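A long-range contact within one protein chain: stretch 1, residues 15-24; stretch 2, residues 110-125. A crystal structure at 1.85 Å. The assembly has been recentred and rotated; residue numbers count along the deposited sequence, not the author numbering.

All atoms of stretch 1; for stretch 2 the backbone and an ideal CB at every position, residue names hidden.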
# COMPACT_ATOMS: atom_id res chain seq x y z
N ALA A 15 19.02 16.46 -13.91
CA ALA A 15 17.64 16.53 -14.40
C ALA A 15 16.78 15.49 -13.68
O ALA A 15 17.19 14.34 -13.50
CB ALA A 15 17.61 16.27 -15.89
N LEU A 16 15.57 15.87 -13.26
CA LEU A 16 14.63 14.91 -12.69
C LEU A 16 14.22 13.87 -13.77
O LEU A 16 13.85 14.26 -14.89
CB LEU A 16 13.40 15.68 -12.18
CG LEU A 16 12.45 15.13 -11.14
CD1 LEU A 16 13.25 14.83 -9.87
CD2 LEU A 16 11.28 16.12 -10.87
N PRO A 17 14.33 12.56 -13.47
CA PRO A 17 13.89 11.57 -14.46
C PRO A 17 12.37 11.56 -14.63
O PRO A 17 11.63 11.96 -13.71
CB PRO A 17 14.35 10.23 -13.87
CG PRO A 17 14.44 10.49 -12.37
CD PRO A 17 14.93 11.94 -12.28
N ASP A 18 11.90 11.15 -15.81
CA ASP A 18 10.46 11.05 -16.01
C ASP A 18 10.02 9.74 -15.38
O ASP A 18 10.84 8.83 -15.24
CB ASP A 18 10.07 11.05 -17.49
CG ASP A 18 8.66 11.59 -17.74
OD1 ASP A 18 7.96 12.01 -16.78
OD2 ASP A 18 8.23 11.61 -18.92
N ALA A 19 8.75 9.68 -14.99
CA ALA A 19 8.08 8.45 -14.54
C ALA A 19 6.59 8.70 -14.57
O ALA A 19 6.15 9.84 -14.68
CB ALA A 19 8.52 8.08 -13.11
N GLN A 20 5.79 7.63 -14.48
CA GLN A 20 4.36 7.81 -14.40
C GLN A 20 3.90 7.68 -12.95
O GLN A 20 4.09 6.64 -12.30
CB GLN A 20 3.60 6.86 -15.36
CG GLN A 20 2.08 6.93 -15.22
CD GLN A 20 1.38 6.02 -16.23
OE1 GLN A 20 1.16 4.83 -15.96
NE2 GLN A 20 1.03 6.57 -17.38
N LEU A 21 3.26 8.73 -12.45
CA LEU A 21 2.72 8.72 -11.10
C LEU A 21 1.20 8.81 -11.23
O LEU A 21 0.69 9.15 -12.29
CB LEU A 21 3.24 9.93 -10.30
CG LEU A 21 4.74 9.99 -9.97
CD1 LEU A 21 5.12 11.25 -9.15
CD2 LEU A 21 5.16 8.75 -9.24
N PHE A 22 0.49 8.49 -10.16
CA PHE A 22 -0.96 8.67 -10.11
C PHE A 22 -1.37 9.51 -8.90
O PHE A 22 -0.86 9.34 -7.76
CB PHE A 22 -1.68 7.28 -10.01
CG PHE A 22 -1.59 6.41 -11.25
CD1 PHE A 22 -2.71 6.19 -12.05
CD2 PHE A 22 -0.41 5.75 -11.59
CE1 PHE A 22 -2.63 5.38 -13.21
CE2 PHE A 22 -0.33 4.92 -12.76
CZ PHE A 22 -1.43 4.73 -13.55
N GLU A 23 -2.33 10.40 -9.11
CA GLU A 23 -2.95 11.16 -8.01
C GLU A 23 -4.45 10.92 -8.01
O GLU A 23 -5.12 10.98 -9.06
CB GLU A 23 -2.65 12.65 -8.14
CG GLU A 23 -3.32 13.49 -7.06
CD GLU A 23 -3.09 14.97 -7.24
OE1 GLU A 23 -2.89 15.42 -8.41
OE2 GLU A 23 -3.13 15.68 -6.21
N PHE A 24 -4.98 10.61 -6.82
CA PHE A 24 -6.40 10.32 -6.70
C PHE A 24 -7.14 11.65 -6.67
O PHE A 24 -6.82 12.50 -5.83
CB PHE A 24 -6.65 9.51 -5.42
CG PHE A 24 -8.05 8.95 -5.31
CD1 PHE A 24 -8.32 7.64 -5.70
CD2 PHE A 24 -9.10 9.74 -4.82
CE1 PHE A 24 -9.62 7.09 -5.60
CE2 PHE A 24 -10.41 9.22 -4.72
CZ PHE A 24 -10.66 7.87 -5.10
N UNK A 110 -0.84 19.73 -0.34
CA UNK A 110 0.20 18.78 -0.68
C UNK A 110 -0.48 17.80 -1.63
O UNK A 110 -1.55 17.26 -1.27
CB UNK A 110 0.80 18.09 0.55
N UNK A 111 0.08 17.62 -2.83
CA UNK A 111 -0.39 16.62 -3.78
C UNK A 111 0.13 15.26 -3.32
O UNK A 111 1.35 15.11 -3.04
CB UNK A 111 0.07 16.94 -5.20
N UNK A 112 -0.77 14.28 -3.21
CA UNK A 112 -0.41 12.92 -2.80
C UNK A 112 -0.15 12.07 -4.04
O UNK A 112 -1.08 11.59 -4.70
CB UNK A 112 -1.51 12.30 -1.94
N UNK A 113 1.14 11.94 -4.37
CA UNK A 113 1.60 11.36 -5.62
C UNK A 113 2.04 9.90 -5.43
O UNK A 113 3.10 9.59 -4.86
CB UNK A 113 2.75 12.19 -6.19
N UNK A 114 1.18 9.00 -5.92
CA UNK A 114 1.38 7.56 -5.78
C UNK A 114 2.47 7.06 -6.73
O UNK A 114 2.37 7.24 -7.94
CB UNK A 114 0.07 6.81 -6.04
N UNK A 115 3.50 6.42 -6.20
CA UNK A 115 4.50 5.77 -7.05
C UNK A 115 4.40 4.27 -6.73
O UNK A 115 5.38 3.63 -6.34
CB UNK A 115 5.91 6.32 -6.81
N UNK A 116 3.20 3.70 -6.88
CA UNK A 116 2.97 2.33 -6.37
C UNK A 116 3.73 1.19 -7.07
O UNK A 116 3.79 0.05 -6.56
CB UNK A 116 1.47 2.02 -6.46
N UNK A 117 4.32 1.47 -8.23
CA UNK A 117 5.17 0.47 -8.88
C UNK A 117 6.65 0.69 -8.56
O UNK A 117 7.52 -0.07 -9.02
CB UNK A 117 4.96 0.50 -10.39
N UNK A 118 6.92 1.77 -7.81
CA UNK A 118 8.26 2.21 -7.43
C UNK A 118 9.10 2.65 -8.62
O UNK A 118 10.33 2.73 -8.50
CB UNK A 118 8.98 1.09 -6.69
N UNK A 119 8.45 2.95 -9.75
CA UNK A 119 9.17 3.36 -10.96
C UNK A 119 9.96 4.65 -10.78
O UNK A 119 11.12 4.70 -11.20
CB UNK A 119 8.18 3.53 -12.12
N UNK A 120 9.34 5.68 -10.20
CA UNK A 120 10.02 6.96 -9.99
C UNK A 120 11.16 6.80 -8.97
O UNK A 120 12.28 7.31 -9.16
CB UNK A 120 9.03 8.02 -9.52
N UNK A 121 10.87 6.09 -7.89
CA UNK A 121 11.79 5.97 -6.77
C UNK A 121 13.00 5.19 -7.25
O UNK A 121 14.14 5.49 -6.87
CB UNK A 121 11.13 5.29 -5.57
N UNK A 122 12.74 4.14 -8.05
CA UNK A 122 13.84 3.41 -8.70
C UNK A 122 14.64 4.30 -9.63
O UNK A 122 15.87 4.24 -9.65
CB UNK A 122 13.30 2.21 -9.48
N UNK A 123 13.96 5.16 -10.40
CA UNK A 123 14.67 6.00 -11.35
C UNK A 123 15.57 7.03 -10.61
O UNK A 123 16.60 7.45 -11.14
CB UNK A 123 13.67 6.71 -12.26
N UNK A 124 15.16 7.41 -9.40
CA UNK A 124 15.89 8.34 -8.50
C UNK A 124 17.02 7.66 -7.72
O UNK A 124 17.87 8.33 -7.10
CB UNK A 124 14.91 8.98 -7.51
N UNK A 125 17.01 6.33 -7.70
CA UNK A 125 18.01 5.55 -6.99
C UNK A 125 17.77 5.63 -5.51
O UNK A 125 18.72 5.54 -4.69
CB UNK A 125 19.42 6.03 -7.33

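Nothing of stretch 1 lies within 5.5 Å of the ideal CB at 110, which leaves the choice open; it is Val 110. At 111 the ideal CB lies 3.6 Å from Glu 23 OE2. A carboxylate so near favours a long basic side chain or a hydrogen-bond donor, and disfavours an acid. The residue is Arg 111. Glu 23 OE1 lies at the edge of the guanidinium, near its plane, and accepts from Arg 111 NH2 at 2.9 Å and NE at 3.2 Å, two hydrogen bonds that together make up the salt bridge.

Position 112 has no atom of stretch 1 near its ideal CB, and many side chains would serve. Met 112 reaches stretch 1 through water: one water joins its N to Glu 23 OE2, another its O to Phe 24 N.

At 113 the ideal CB is 3.9 Å from Leu 21 CD1, on the sheet face that also carries Glu 23. An apolar side chain, branched or flexible, would suit. Met 113 packs its CB 3.9 Å from Leu 21 CD1.

Position 114 pairs with Phe 22 in antiparallel register, its ideal CB tight at 3.2 Å from Phe 22 O. A small residue fits easily, although the backbone pairing would accept many. Ala 114 N donates to Phe 22 O at 2.8 Å, and its O accepts from Phe 22 N at 3.2 Å.

At 115, Leu 21 CD2 is 3.5 Å from the ideal CB, but the free amides of the coming helix invite an acceptor such as Asp, Asn or Ser. Asp 115 OD1 accepts the backbone N of 120 (3.0 Å), and OD2 that of 121 (2.9 Å).

Positions 116 and 117, mid-turn and clear of stretch 1, suit many small or polar residues; phi of 65° at 118 is easiest for Gly or Asn. They are Gly 116, Ser 117 and Ala 118, the N-cap.

Position 119 points toward Ala 19 CB, 4.7 Å from its ideal CB; small or polar residues would do, and it is Ala 119. At 120 the ideal CB lies 3.6 Å from Ala 19 CB and 3.9 Å from Leu 21 CD2, with Leu 16 and Pro 17 beyond, so Leu, Met or an aromatic would suit. Phe 120 brings CZ 4.0 Å from Leu 16 CD1, and Pro 17 O meets its ring edge, 3.6 Å from CE1.

Free of stretch 1, 121 and 122 accept any helix-compatible residue: Thr 121 and His 122. At 123, Pro 17 CG is 3.9 Å from the ideal CB, suiting a small apolar residue: Ala 123. From 124 a longer apolar chain could reach the proline; Leu 124 CD2 lies 3.6 Å from Pro 17 CG. Positive phi at 125 favours glycine: Gly 125, in a Schellman motif.

Stretch 2, residues 110-125: VRMMADGSAAFTHALG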
# COMPACT_ATOMS: atom_id res chain seq x y z
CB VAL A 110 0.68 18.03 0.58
CG1 VAL A 110 1.70 16.96 0.19
CG2 VAL A 110 1.27 19.03 1.58
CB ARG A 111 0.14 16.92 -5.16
CG ARG A 111 -0.38 18.23 -5.76
CD ARG A 111 0.12 18.43 -7.17
NE ARG A 111 -0.49 17.45 -8.07
CZ ARG A 111 -0.11 17.25 -9.33
NH1 ARG A 111 0.88 17.97 -9.85
NH2 ARG A 111 -0.74 16.34 -10.09
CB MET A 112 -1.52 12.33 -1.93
CG MET A 112 -1.87 13.24 -0.73
SD MET A 112 -0.47 13.59 0.42
CE MET A 112 -0.28 12.01 1.28
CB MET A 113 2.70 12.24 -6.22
CG MET A 113 2.31 13.73 -6.41
SD MET A 113 1.03 13.87 -7.65
CE MET A 113 2.06 13.93 -9.10
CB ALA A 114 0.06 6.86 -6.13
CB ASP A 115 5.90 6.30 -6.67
CG ASP A 115 7.00 5.75 -7.57
OD1 ASP A 115 6.75 5.52 -8.78
OD2 ASP A 115 8.13 5.53 -7.06
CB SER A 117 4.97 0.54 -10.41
OG SER A 117 3.66 0.14 -10.79
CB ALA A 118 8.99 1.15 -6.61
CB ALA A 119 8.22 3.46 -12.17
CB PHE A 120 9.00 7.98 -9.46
CG PHE A 120 9.51 9.41 -9.38
CD1 PHE A 120 10.28 9.97 -10.42
CD2 PHE A 120 9.16 10.22 -8.30
CE1 PHE A 120 10.73 11.30 -10.33
CE2 PHE A 120 9.58 11.56 -8.23
CZ PHE A 120 10.36 12.09 -9.24
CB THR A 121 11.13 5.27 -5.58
OG1 THR A 121 9.98 6.03 -5.16
CG2 THR A 121 12.11 5.16 -4.39
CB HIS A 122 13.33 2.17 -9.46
CG HIS A 122 13.32 0.91 -8.65
ND1 HIS A 122 12.16 0.26 -8.28
CD2 HIS A 122 14.35 0.17 -8.16
CE1 HIS A 122 12.47 -0.83 -7.59
NE2 HIS A 122 13.79 -0.90 -7.50
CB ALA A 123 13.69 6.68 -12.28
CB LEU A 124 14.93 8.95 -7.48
CG LEU A 124 13.82 9.85 -8.01
CD1 LEU A 124 12.87 10.24 -6.84
CD2 LEU A 124 14.36 11.08 -8.80
O HOH W 1 -3.49 14.66 -3.63
O HOH W 2 -3.53 10.72 -4.33
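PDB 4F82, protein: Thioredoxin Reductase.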